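Local coordinates for aldose 1-epimerase (Escherichia coli, PDB 3NRE), which probably catalyses the interconversion of the alpha and beta anomers of aldose sugars, as other aldose 1-epimerases do, at residues A[49-54]-A[254-259]; A[148-153]-A[222-227]; A[14-19]-A[100-105]; A[32-37]-A[284-289]; A[59-64]-A[72-77]. All coordinates share one frame; numbering follows the deposited sequence. Where two conformers were deposited one is given.

Contact 1. Residues A[49-54]-A[254-259]; sequences FPLVPF and EPMSHA
F54 and H258 each carry CG in the crowded position between their own backbone N and carbonyl carbon (chi1 57° and 66°); in H258 this carries the imidazole to F54 CB, and in F54 it carries the phenyl ring away. H258 NE2 lies 3.7 Å from F54 CB, an oblique approach to the imidazole. Histidine suits the place because both ring nitrogens are used: ND1 donates to A259 O at 2.9 Å, meeting it from above the carbonyl plane, and NE2 takes the backbone N-H of A55. The selenomethionine methyl M256 CE lies over the rim of one ring face. With the imidazole cut back to an alanine here, the A55 amide is likely to lose its acceptor and a gap to open beside F54 CB. A second, apolar patch sets L51 CD1 4.4 Å from M256 CG. Strands 48-51 and 250-256 pair antiparallel with strand 142-153 (F49 to H149, P255 to W148), while S257 OG bonds to the backbone N of T146.

Contact 2. Residues A[148-153]-A[222-227]; sequences WHPYFP and IIMETT
Strands 148-153 and 222-227 run nearly antiparallel, at 162° with axes 11.8 Å apart, a spacing filled by side chains and not bridged by backbone hydrogen bonds. F152 is the central group. Its ring is met at the edge, near its plane, by two aliphatic ends: I222 CD1 sits 4.1 Å from F152 CE1, and M224 CE comes to 3.7 Å from F152 CZ. This is the interior of the beta-sandwich typical of the galactose mutarotase fold, in which a strand of one large antiparallel sheet faces a strand of the other. M224, a selenomethionine, leaves its backbone with CG anti to N (chi1 169°), runs straight out, then bends at chi3 (-49°), so that the methyl turns in beside the phenylalanine and also touches P150, whose CG is 4.2 Å away. M224 was modelled in two conformers, so the M224 CE distances are doubtful. A long, flexible apolar chain such as methionine's, here with selenium in place of sulfur, suits the wide gap between sheets, whereas the flat F152 ring offers its rim to both neighbours. P150 has no N-H to leave unsatisfied in this apolar layer. L253 also packs on M224, and F251 on F152.

Contact 3. Residues A[14-19]-A[100-105]; sequences LDVSDQ and DSLCLV
Apolar packing carries the contact across the two segments, and V16 is its hub. Its branches meet L102 tip to tip, with L102 CD2 3.5 Å from V16 CB and nearly as close to CG1. The leucine reaches this far because CG stands anti to the backbone N (chi1 180°). V16 CG1 also lies 3.7 Å from L104 CD1, but here the two side chains slide past each other in opposite directions. L102 and L104, two apart on a strand, thus share one face, and the branched valine fills the space between them. The polar bonds stay within the first segment, where the strand ends. S17 OG accepts from the backbone N of Q19 at 2.9 Å, an ST turn, for which serine is well suited. Q19 NE2 then bonds to D18 OD1 at 3.0 Å, nearly straight at 173° but entering from above the carboxylate plane; the same oxygen also pairs with the backbone N of T3. Strands 14-17 and 101-105 run nearly parallel, 15° apart, yet belong to different sheets: the first lies between strands 4-9 and 22-28, the second between 93-97 and 114-123, from which F121 packs on V16 and L102 alike.

Contact 4. Residues A[32-37]-A[284-289]; sequences PLLRPG and MSLRVE
L33 and V288 meet where the loop following strand 31-32 packs on the inner face of the nine-stranded sheet of the beta-sandwich. The side chains cross at about a right angle: L33 CG, anti to the carbonyl carbon and beside the backbone N (chi1 -55°), carries L33 CD1 to 3.5 Å from V288 CG2. That is tight for two methyls, but V288 has two deposited conformers, so the closeness is doubtful. A looser pair is L34 CD2 and L286 CD1, 4.4 Å apart. L286 and V288 point the same way, and branched aliphatic residues suit this inner face, filling it without polar atoms. In the next shell Y220 and I222 also touch L33, and I23 and F26 touch L34. Backbone bonds of L33 to F26 and G37 to E24 tie the loop down, and so does R35, whose backbone bonds to Y151, whose guanidinium makes cation-pi contacts with Y151 and F250, and whose NH2 bonds to the carbonyls of T44 and A46. On the strand's other face polar and charged residues replace apolar ones, and E289 OE2 pairs with R212. In a salt bridge there, R287 NH1 reaches E289 OE1 at 3.0 Å, on the anti side.

Contact 5. Residues A[59-64]-A[72-77]; sequences SGNRFV and LQPNVE
N61 and L72 face each other with their CB atoms 4.2 Å apart, and each CB lies close to the backbone oxygen of the other: N61 CB is 3.4 Å from L72 O, and L72 CB 3.8 Å from N61 O. Both set CG anti to the carbonyl carbon, beside the backbone N (chi1 -78° for N61), but the branches end among different neighbours. L72 CD1 packs on F54. The asparagine amide instead spans to the loop beyond, ND2 donating to A80 O and OD1 accepting from the backbone N of Y82, while P74 CD lies loosely by, 4.5 Å from N61 ND2. One hydrogen bond ties the segments, L72 N to N61 O at 2.8 Å. It is almost straight at 176°, though the donor stands above the carbonyl plane. This bond lies at the open end of the beta-hairpin of strands 62-65 and 68-71. N61 has left-handed backbone angles (phi 55°), which asparagine tolerates well, and G60 just before it also has positive phi. At this partly exposed site the backbone bond probably sets the spacing, while the amide of N61, using both its ends, ties the hairpin base to the following loop.

Overall arrangement
Contacts 1 to 4 are buried, while contact 5 lies at the surface, about 19 Å from the chain centre to contact centre. Contacts 2 and 4 are close neighbours, their centres about 7 Å apart: strands 220-227 and 279-290 pair in one sheet, and both contacts pack against its inner face. Strand 142-153, which supplies a segment to contact 2, lies between the two strands of contact 1 and pairs with both; contact 1 adds a buried histidine with both nitrogens bonded. Contact 3 joins the smaller four-stranded sheet to the large one, again by methyls. Across their segments these four have no hydrogen bond; contact 5, on the hairpin, does, and touches contact 1 through L72.

Contact 1. Residues A[49-54]-A[254-259]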
# COMPACT_ATOMS: atom_id res chain seq x y z
N PHE A 49 -5.68 -0.01 1.20
CA PHE A 49 -5.52 0.60 2.51
C PHE A 49 -4.18 1.30 2.62
O PHE A 49 -3.24 0.93 1.91
CB PHE A 49 -5.75 -0.42 3.67
CG PHE A 49 -4.87 -1.64 3.67
CD1 PHE A 49 -3.61 -1.61 4.23
CD2 PHE A 49 -5.37 -2.90 3.25
CE1 PHE A 49 -2.84 -2.71 4.37
CE2 PHE A 49 -4.56 -4.02 3.32
CZ PHE A 49 -3.29 -3.93 3.89
N PRO A 50 -4.09 2.30 3.50
CA PRO A 50 -2.88 3.10 3.64
C PRO A 50 -1.94 2.43 4.59
O PRO A 50 -2.36 1.64 5.47
CB PRO A 50 -3.39 4.40 4.25
CG PRO A 50 -4.57 3.97 5.08
CD PRO A 50 -5.22 2.87 4.26
N LEU A 51 -0.65 2.69 4.38
CA LEU A 51 0.40 2.16 5.25
C LEU A 51 1.08 3.35 5.95
O LEU A 51 1.74 4.17 5.30
CB LEU A 51 1.43 1.39 4.36
CG LEU A 51 0.80 0.34 3.40
CD1 LEU A 51 1.87 -0.28 2.48
CD2 LEU A 51 0.03 -0.74 4.14
N VAL A 52 0.86 3.47 7.26
CA VAL A 52 1.44 4.55 8.07
C VAL A 52 1.44 4.08 9.52
O VAL A 52 0.45 3.54 10.02
CB VAL A 52 0.59 5.85 7.89
CG1 VAL A 52 -0.92 5.64 8.34
CG2 VAL A 52 1.19 6.97 8.68
N PRO A 53 2.57 4.25 10.25
CA PRO A 53 3.73 5.09 9.95
C PRO A 53 4.91 4.35 9.30
O PRO A 53 6.02 4.89 9.23
CB PRO A 53 4.12 5.58 11.34
CG PRO A 53 3.85 4.40 12.22
CD PRO A 53 2.53 3.88 11.67
N PHE A 54 4.68 3.14 8.83
CA PHE A 54 5.60 2.45 7.91
C PHE A 54 4.88 1.28 7.32
O PHE A 54 3.74 0.97 7.71
CB PHE A 54 6.91 2.01 8.58
CG PHE A 54 6.73 1.13 9.75
CD1 PHE A 54 6.69 -0.23 9.61
CD2 PHE A 54 6.71 1.64 11.03
CE1 PHE A 54 6.56 -1.06 10.71
CE2 PHE A 54 6.58 0.83 12.14
CZ PHE A 54 6.50 -0.53 11.98
N GLU A 254 2.02 -3.18 -4.28
CA GLU A 254 2.01 -2.28 -3.09
C GLU A 254 3.19 -1.32 -3.11
O GLU A 254 4.31 -1.73 -2.80
CB GLU A 254 2.10 -3.08 -1.80
CG GLU A 254 1.13 -4.27 -1.72
CD GLU A 254 1.55 -5.32 -0.66
OE1 GLU A 254 2.14 -4.98 0.43
OE2 GLU A 254 1.24 -6.48 -1.00
N PRO A 255 2.97 -0.04 -3.43
CA PRO A 255 4.09 0.90 -3.39
C PRO A 255 4.48 1.30 -1.96
O PRO A 255 3.62 1.52 -1.07
CB PRO A 255 3.58 2.10 -4.15
CG PRO A 255 2.08 2.05 -3.83
CD PRO A 255 1.74 0.62 -3.86
N MSE A 256 5.79 1.37 -1.73
CA MSE A 256 6.29 1.72 -0.44
C MSE A 256 7.41 2.69 -0.58
O MSE A 256 8.25 2.55 -1.50
CB MSE A 256 6.85 0.47 0.31
CG MSE A 256 5.84 -0.61 0.56
SE MSE A 256 6.87 -2.22 1.00
CE MSE A 256 7.98 -1.66 2.34
N SER A 257 7.48 3.62 0.35
CA SER A 257 8.52 4.64 0.34
C SER A 257 9.87 4.15 0.86
O SER A 257 10.86 4.91 0.84
CB SER A 257 8.07 5.83 1.19
OG SER A 257 8.11 5.53 2.57
N HIS A 258 9.91 2.88 1.28
CA HIS A 258 11.09 2.29 1.87
C HIS A 258 11.12 0.81 1.62
O HIS A 258 10.13 0.27 1.15
CB HIS A 258 11.14 2.59 3.37
CG HIS A 258 10.03 1.94 4.14
ND1 HIS A 258 10.18 0.73 4.78
CD2 HIS A 258 8.77 2.36 4.41
CE1 HIS A 258 9.04 0.40 5.37
NE2 HIS A 258 8.16 1.36 5.15
N ALA A 259 12.26 0.18 1.94
CA ALA A 259 12.45 -1.26 1.79
C ALA A 259 11.96 -1.98 3.04
O ALA A 259 12.07 -1.42 4.13
CB ALA A 259 13.89 -1.60 1.56

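Contact 2. Residues A[148-153]-A[222-227]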
# COMPACT_ATOMS: atom_id res chain seq x y z
N TRP A 148 0.85 2.35 0.18
CA TRP A 148 -0.50 1.83 0.03
C TRP A 148 -0.47 0.40 -0.40
O TRP A 148 0.53 -0.11 -0.93
CB TRP A 148 -1.27 2.64 -1.04
CG TRP A 148 -1.63 4.03 -0.67
CD1 TRP A 148 -2.80 4.49 -0.07
CD2 TRP A 148 -0.81 5.18 -0.88
NE1 TRP A 148 -2.72 5.88 0.09
CE2 TRP A 148 -1.52 6.32 -0.40
CE3 TRP A 148 0.48 5.37 -1.42
CZ2 TRP A 148 -0.99 7.61 -0.45
CZ3 TRP A 148 1.02 6.64 -1.45
CH2 TRP A 148 0.27 7.75 -0.98
N HIS A 149 -1.63 -0.22 -0.19
CA HIS A 149 -1.83 -1.62 -0.45
C HIS A 149 -3.07 -1.84 -1.30
O HIS A 149 -4.12 -2.28 -0.79
CB HIS A 149 -1.88 -2.33 0.90
CG HIS A 149 -1.81 -3.82 0.84
ND1 HIS A 149 -2.83 -4.58 0.32
CD2 HIS A 149 -0.90 -4.70 1.33
CE1 HIS A 149 -2.55 -5.87 0.47
NE2 HIS A 149 -1.39 -5.96 1.10
N PRO A 150 -2.99 -1.50 -2.59
CA PRO A 150 -4.16 -1.69 -3.46
C PRO A 150 -4.32 -3.13 -3.92
O PRO A 150 -3.32 -3.82 -4.20
CB PRO A 150 -3.90 -0.72 -4.62
CG PRO A 150 -2.44 -0.59 -4.66
CD PRO A 150 -1.92 -0.78 -3.30
N TYR A 151 -5.58 -3.52 -4.06
CA TYR A 151 -5.97 -4.79 -4.59
C TYR A 151 -6.54 -4.60 -5.98
O TYR A 151 -7.56 -3.90 -6.15
CB TYR A 151 -7.07 -5.41 -3.73
CG TYR A 151 -6.65 -5.81 -2.32
CD1 TYR A 151 -6.62 -4.86 -1.28
CD2 TYR A 151 -6.36 -7.12 -2.01
CE1 TYR A 151 -6.27 -5.25 0.03
CE2 TYR A 151 -6.04 -7.49 -0.70
CZ TYR A 151 -5.97 -6.56 0.27
OH TYR A 151 -5.66 -6.92 1.57
N PHE A 152 -5.91 -5.20 -6.99
CA PHE A 152 -6.37 -5.09 -8.38
C PHE A 152 -7.05 -6.38 -8.84
O PHE A 152 -6.67 -7.46 -8.43
CB PHE A 152 -5.17 -4.88 -9.29
CG PHE A 152 -4.46 -3.59 -9.06
CD1 PHE A 152 -4.91 -2.43 -9.66
CD2 PHE A 152 -3.38 -3.53 -8.22
CE1 PHE A 152 -4.29 -1.21 -9.43
CE2 PHE A 152 -2.71 -2.31 -8.02
CZ PHE A 152 -3.16 -1.15 -8.64
N PRO A 153 -8.02 -6.27 -9.78
CA PRO A 153 -8.64 -7.44 -10.35
C PRO A 153 -7.57 -8.26 -11.06
O PRO A 153 -6.65 -7.70 -11.63
CB PRO A 153 -9.63 -6.88 -11.37
CG PRO A 153 -9.65 -5.38 -11.09
CD PRO A 153 -8.52 -5.00 -10.32
N ILE A 222 -3.98 0.64 -16.26
CA ILE A 222 -3.85 1.63 -15.19
C ILE A 222 -2.39 1.96 -15.07
O ILE A 222 -1.56 1.05 -15.01
CB ILE A 222 -4.32 1.08 -13.82
CG1 ILE A 222 -5.82 0.82 -13.84
CG2 ILE A 222 -3.95 2.04 -12.68
CD1 ILE A 222 -6.39 0.59 -12.47
N ILE A 223 -2.10 3.27 -15.05
CA ILE A 223 -0.75 3.80 -14.94
C ILE A 223 -0.62 4.31 -13.53
O ILE A 223 -1.31 5.23 -13.11
CB ILE A 223 -0.48 5.00 -15.86
CG1 ILE A 223 -0.54 4.59 -17.32
CG2 ILE A 223 0.86 5.68 -15.51
CD1 ILE A 223 0.41 3.54 -17.68
N MSE A 224 0.29 3.68 -12.81
CA MSE A 224 0.60 4.04 -11.42
C MSE A 224 1.88 4.88 -11.39
O MSE A 224 2.91 4.48 -11.97
CB MSE A 224 0.80 2.79 -10.52
CG MSE A 224 1.39 3.10 -9.11
SE MSE A 224 1.61 1.67 -7.75
CE MSE A 224 -0.09 0.82 -7.78
N GLU A 225 1.80 6.04 -10.71
CA GLU A 225 2.95 6.95 -10.53
C GLU A 225 3.00 7.40 -9.08
O GLU A 225 1.98 7.63 -8.45
CB GLU A 225 2.86 8.19 -11.42
CG GLU A 225 3.00 7.87 -12.88
CD GLU A 225 3.05 9.11 -13.78
OE1 GLU A 225 3.53 10.19 -13.36
OE2 GLU A 225 2.59 8.97 -14.93
N THR A 226 4.19 7.44 -8.51
CA THR A 226 4.37 7.91 -7.13
C THR A 226 5.30 9.13 -7.09
O THR A 226 6.26 9.28 -7.92
CB THR A 226 4.97 6.81 -6.24
OG1 THR A 226 6.14 6.28 -6.89
CG2 THR A 226 3.91 5.70 -5.92
N THR A 227 5.02 10.02 -6.14
CA THR A 227 5.85 11.24 -5.96
C THR A 227 6.04 11.52 -4.48
O THR A 227 5.06 11.68 -3.76
CB THR A 227 5.19 12.52 -6.55
OG1 THR A 227 4.75 12.27 -7.88
CG2 THR A 227 6.17 13.69 -6.57

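Contact 3. Residues A[14-19]-A[100-105]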
# COMPACT_ATOMS: atom_id res chain seq x y z
N LEU A 14 -15.42 6.77 -6.95
CA LEU A 14 -14.61 6.24 -5.85
C LEU A 14 -15.44 6.22 -4.57
O LEU A 14 -16.08 7.19 -4.21
CB LEU A 14 -13.39 7.16 -5.64
CG LEU A 14 -12.31 6.75 -4.64
CD1 LEU A 14 -11.44 5.68 -5.24
CD2 LEU A 14 -11.47 7.96 -4.10
N ASP A 15 -15.37 5.12 -3.84
CA ASP A 15 -15.95 5.03 -2.49
C ASP A 15 -14.82 4.87 -1.47
O ASP A 15 -13.89 4.09 -1.70
CB ASP A 15 -16.86 3.79 -2.38
CG ASP A 15 -18.23 3.98 -3.02
OD1 ASP A 15 -18.55 5.09 -3.54
OD2 ASP A 15 -19.05 3.01 -2.94
N VAL A 16 -14.91 5.60 -0.35
CA VAL A 16 -13.88 5.59 0.70
C VAL A 16 -14.56 5.44 2.04
O VAL A 16 -15.58 6.07 2.27
CB VAL A 16 -13.04 6.89 0.74
CG1 VAL A 16 -12.00 6.87 1.86
CG2 VAL A 16 -12.39 7.17 -0.62
N SER A 17 -13.99 4.62 2.93
CA SER A 17 -14.53 4.43 4.25
C SER A 17 -13.67 5.07 5.31
O SER A 17 -12.44 5.02 5.20
CB SER A 17 -14.61 2.91 4.56
OG SER A 17 -14.96 2.67 5.90
N ASP A 18 -14.31 5.57 6.36
CA ASP A 18 -13.57 6.05 7.54
C ASP A 18 -12.96 4.91 8.36
O ASP A 18 -12.19 5.18 9.28
CB ASP A 18 -14.39 6.96 8.45
CG ASP A 18 -15.68 6.31 9.01
OD1 ASP A 18 -15.98 5.13 8.75
OD2 ASP A 18 -16.43 7.07 9.70
N GLN A 19 -13.34 3.66 8.10
CA GLN A 19 -12.77 2.51 8.80
C GLN A 19 -11.45 2.18 8.10
O GLN A 19 -11.43 1.59 7.00
CB GLN A 19 -13.69 1.29 8.74
CG GLN A 19 -15.04 1.57 9.29
CD GLN A 19 -15.05 1.99 10.75
OE1 GLN A 19 -14.73 1.19 11.63
NE2 GLN A 19 -15.46 3.24 11.02
N ASP A 100 -15.56 15.83 -5.98
CA ASP A 100 -14.40 15.12 -6.54
C ASP A 100 -13.19 15.10 -5.61
O ASP A 100 -12.09 14.75 -6.06
CB ASP A 100 -14.03 15.73 -7.90
CG ASP A 100 -13.68 17.23 -7.81
OD1 ASP A 100 -13.53 17.77 -6.69
OD2 ASP A 100 -13.57 17.89 -8.88
N SER A 101 -13.36 15.48 -4.34
CA SER A 101 -12.29 15.40 -3.34
C SER A 101 -12.76 15.04 -1.92
O SER A 101 -13.91 15.28 -1.51
CB SER A 101 -11.52 16.73 -3.28
OG SER A 101 -12.28 17.70 -2.58
N LEU A 102 -11.85 14.41 -1.18
CA LEU A 102 -12.09 13.97 0.18
C LEU A 102 -10.77 14.06 0.94
O LEU A 102 -9.71 13.77 0.39
CB LEU A 102 -12.58 12.49 0.17
CG LEU A 102 -12.87 11.88 1.54
CD1 LEU A 102 -14.17 12.40 2.13
CD2 LEU A 102 -12.93 10.36 1.42
N CYS A 103 -10.85 14.46 2.20
CA CYS A 103 -9.74 14.42 3.13
C CYS A 103 -10.18 13.84 4.49
O CYS A 103 -11.18 14.25 5.08
CB CYS A 103 -9.15 15.82 3.32
SG CYS A 103 -7.64 15.75 4.32
N LEU A 104 -9.44 12.82 4.93
CA LEU A 104 -9.62 12.17 6.20
C LEU A 104 -8.34 12.34 7.04
O LEU A 104 -7.23 12.41 6.51
CB LEU A 104 -9.80 10.67 6.01
CG LEU A 104 -10.86 10.20 5.04
CD1 LEU A 104 -10.85 8.66 4.89
CD2 LEU A 104 -12.24 10.68 5.49
N VAL A 105 -8.51 12.34 8.35
CA VAL A 105 -7.40 12.43 9.30
C VAL A 105 -7.51 11.34 10.38
O VAL A 105 -8.60 10.90 10.76
CB VAL A 105 -7.27 13.81 9.90
CG1 VAL A 105 -7.11 14.87 8.80
CG2 VAL A 105 -8.47 14.15 10.75

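Contact 4. Residues A[32-37]-A[284-289]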
# COMPACT_ATOMS: atom_id res chain seq x y z
N PRO A 32 -14.76 -2.42 -12.54
CA PRO A 32 -13.92 -2.21 -11.37
C PRO A 32 -12.47 -2.08 -11.76
O PRO A 32 -11.94 -2.91 -12.51
CB PRO A 32 -14.14 -3.43 -10.50
CG PRO A 32 -14.90 -4.41 -11.31
CD PRO A 32 -15.39 -3.76 -12.55
N LEU A 33 -11.88 -0.99 -11.32
CA LEU A 33 -10.46 -0.73 -11.55
C LEU A 33 -9.62 -1.28 -10.44
O LEU A 33 -8.44 -1.61 -10.62
CB LEU A 33 -10.23 0.78 -11.69
CG LEU A 33 -11.09 1.46 -12.76
CD1 LEU A 33 -10.86 2.96 -12.75
CD2 LEU A 33 -10.82 0.86 -14.20
N LEU A 34 -10.18 -1.23 -9.23
CA LEU A 34 -9.66 -1.95 -8.08
C LEU A 34 -10.73 -2.97 -7.70
O LEU A 34 -11.92 -2.85 -8.04
CB LEU A 34 -9.43 -0.99 -6.89
CG LEU A 34 -8.38 0.11 -6.94
CD1 LEU A 34 -8.41 1.01 -5.70
CD2 LEU A 34 -6.98 -0.55 -7.19
N ARG A 35 -10.31 -4.01 -6.99
CA ARG A 35 -11.19 -5.02 -6.52
C ARG A 35 -12.29 -4.34 -5.69
O ARG A 35 -11.98 -3.63 -4.77
CB ARG A 35 -10.41 -6.00 -5.61
CG ARG A 35 -11.26 -7.02 -4.94
CD ARG A 35 -10.53 -7.88 -3.95
NE ARG A 35 -10.25 -7.18 -2.70
CZ ARG A 35 -9.74 -7.80 -1.64
NH1 ARG A 35 -9.41 -9.06 -1.73
NH2 ARG A 35 -9.51 -7.15 -0.52
N PRO A 36 -13.57 -4.62 -5.95
CA PRO A 36 -14.61 -3.98 -5.12
C PRO A 36 -14.47 -4.41 -3.67
O PRO A 36 -14.35 -5.61 -3.41
CB PRO A 36 -15.93 -4.53 -5.73
CG PRO A 36 -15.60 -4.73 -7.11
CD PRO A 36 -14.17 -5.28 -7.12
N GLY A 37 -14.53 -3.44 -2.74
CA GLY A 37 -14.53 -3.79 -1.31
C GLY A 37 -15.82 -4.37 -0.80
O GLY A 37 -16.90 -4.19 -1.38
N MSE A 284 0.34 8.83 -4.55
CA MSE A 284 0.21 7.79 -5.55
C MSE A 284 -0.87 8.27 -6.50
O MSE A 284 -1.92 8.69 -6.01
CB MSE A 284 -0.24 6.50 -4.87
CG MSE A 284 -0.69 5.38 -5.82
SE MSE A 284 -1.26 3.77 -5.02
CE MSE A 284 -2.92 4.30 -4.20
N SER A 285 -0.65 8.17 -7.81
CA SER A 285 -1.71 8.40 -8.74
C SER A 285 -1.98 7.16 -9.57
O SER A 285 -1.06 6.39 -9.89
CB SER A 285 -1.44 9.62 -9.60
OG SER A 285 -0.41 9.41 -10.55
N LEU A 286 -3.27 6.94 -9.86
CA LEU A 286 -3.67 5.84 -10.74
C LEU A 286 -4.44 6.44 -11.90
O LEU A 286 -5.51 7.00 -11.71
CB LEU A 286 -4.56 4.85 -9.97
CG LEU A 286 -3.96 4.20 -8.71
CD1 LEU A 286 -5.03 3.36 -7.99
CD2 LEU A 286 -2.72 3.39 -9.06
N ARG A 287 -3.91 6.31 -13.11
CA ARG A 287 -4.54 6.90 -14.28
C ARG A 287 -5.06 5.81 -15.19
O ARG A 287 -4.32 4.87 -15.51
CB ARG A 287 -3.55 7.80 -15.03
CG ARG A 287 -4.12 8.41 -16.29
CD ARG A 287 -3.30 9.60 -16.83
NE ARG A 287 -1.95 9.19 -17.21
CZ ARG A 287 -1.62 8.56 -18.34
NH1 ARG A 287 -2.54 8.23 -19.25
NH2 ARG A 287 -0.35 8.25 -18.56
N VAL A 288 -6.31 5.93 -15.64
CA VAL A 288 -6.88 4.93 -16.53
C VAL A 288 -6.65 5.36 -17.96
O VAL A 288 -6.91 6.52 -18.30
CB VAL A 288 -8.41 4.74 -16.35
CG1 VAL A 288 -8.87 3.46 -17.05
CG2 VAL A 288 -8.76 4.72 -14.90
N GLU A 289 -6.17 4.45 -18.79
CA GLU A 289 -6.06 4.76 -20.20
C GLU A 289 -6.51 3.63 -21.09
O GLU A 289 -6.47 2.44 -20.73
CB GLU A 289 -4.65 5.25 -20.57
CG GLU A 289 -3.53 4.29 -20.36
CD GLU A 289 -2.21 4.76 -21.01
OE1 GLU A 289 -1.98 5.98 -21.13
OE2 GLU A 289 -1.38 3.90 -21.39

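Contact 5. Residues A[59-64]-A[72-77]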
# COMPACT_ATOMS: atom_id res chain seq x y z
N SER A 59 11.27 -7.28 11.35
CA SER A 59 11.54 -8.64 11.86
C SER A 59 11.99 -8.60 13.29
O SER A 59 12.86 -7.79 13.69
CB SER A 59 12.46 -9.43 10.94
OG SER A 59 13.67 -8.76 10.83
N GLY A 60 11.35 -9.46 14.09
CA GLY A 60 11.60 -9.52 15.53
C GLY A 60 10.76 -8.58 16.38
O GLY A 60 10.83 -8.63 17.60
N ASN A 61 9.97 -7.73 15.73
CA ASN A 61 9.12 -6.73 16.41
C ASN A 61 9.97 -5.84 17.33
O ASN A 61 9.56 -5.47 18.42
CB ASN A 61 8.02 -7.39 17.23
CG ASN A 61 6.86 -7.87 16.40
OD1 ASN A 61 6.51 -7.26 15.39
ND2 ASN A 61 6.23 -8.96 16.87
N ARG A 62 11.16 -5.50 16.85
CA ARG A 62 12.04 -4.58 17.57
C ARG A 62 13.03 -3.91 16.64
O ARG A 62 13.29 -4.37 15.51
CB ARG A 62 12.75 -5.28 18.75
CG ARG A 62 13.37 -6.63 18.48
CD ARG A 62 14.58 -6.59 17.62
NE ARG A 62 15.60 -5.61 18.07
CZ ARG A 62 16.60 -5.20 17.32
NH1 ARG A 62 16.82 -5.74 16.11
NH2 ARG A 62 17.41 -4.25 17.76
N PHE A 63 13.59 -2.80 17.11
CA PHE A 63 14.58 -2.07 16.35
C PHE A 63 15.29 -1.09 17.28
O PHE A 63 14.79 -0.78 18.34
CB PHE A 63 13.95 -1.36 15.11
CG PHE A 63 12.99 -0.26 15.44
CD1 PHE A 63 11.65 -0.50 15.63
CD2 PHE A 63 13.45 1.07 15.52
CE1 PHE A 63 10.78 0.53 15.92
CE2 PHE A 63 12.57 2.10 15.81
CZ PHE A 63 11.24 1.82 16.02
N VAL A 64 16.47 -0.68 16.87
CA VAL A 64 17.24 0.33 17.58
C VAL A 64 17.20 1.60 16.75
O VAL A 64 17.42 1.57 15.54
CB VAL A 64 18.70 -0.05 17.74
CG1 VAL A 64 19.45 1.11 18.45
CG2 VAL A 64 18.86 -1.32 18.56
N LEU A 72 7.73 -3.57 19.46
CA LEU A 72 6.39 -3.50 18.91
C LEU A 72 5.61 -4.72 19.32
O LEU A 72 6.20 -5.79 19.57
CB LEU A 72 6.46 -3.51 17.37
CG LEU A 72 7.16 -2.35 16.66
CD1 LEU A 72 7.68 -2.67 15.24
CD2 LEU A 72 6.25 -1.09 16.63
N GLN A 73 4.29 -4.61 19.37
CA GLN A 73 3.43 -5.75 19.73
C GLN A 73 2.54 -6.04 18.55
O GLN A 73 2.15 -5.11 17.85
CB GLN A 73 2.51 -5.42 20.92
CG GLN A 73 3.28 -5.19 22.19
CD GLN A 73 2.36 -4.92 23.37
OE1 GLN A 73 1.70 -3.87 23.45
NE2 GLN A 73 2.31 -5.86 24.30
N PRO A 74 2.17 -7.32 18.37
CA PRO A 74 1.31 -7.65 17.24
C PRO A 74 0.01 -6.87 17.26
O PRO A 74 -0.53 -6.58 18.35
CB PRO A 74 1.06 -9.16 17.40
CG PRO A 74 1.41 -9.48 18.73
CD PRO A 74 2.43 -8.49 19.22
N ASN A 75 -0.42 -6.44 16.07
CA ASN A 75 -1.62 -5.60 15.93
C ASN A 75 -2.79 -6.31 15.25
O ASN A 75 -3.93 -5.81 15.30
CB ASN A 75 -1.31 -4.23 15.27
CG ASN A 75 -0.69 -4.35 13.88
OD1 ASN A 75 -0.23 -5.40 13.48
ND2 ASN A 75 -0.69 -3.23 13.14
N VAL A 76 -2.54 -7.45 14.64
CA VAL A 76 -3.62 -8.28 14.07
C VAL A 76 -3.46 -9.70 14.60
O VAL A 76 -2.36 -10.16 14.88
CB VAL A 76 -3.64 -8.23 12.52
CG1 VAL A 76 -3.96 -6.86 12.01
CG2 VAL A 76 -2.29 -8.76 11.85
N GLU A 77 -4.59 -10.38 14.80
CA GLU A 77 -4.58 -11.69 15.45
C GLU A 77 -3.85 -12.74 14.63
O GLU A 77 -3.26 -13.67 15.19
CB GLU A 77 -6.02 -12.17 15.73
CG GLU A 77 -6.86 -12.36 14.47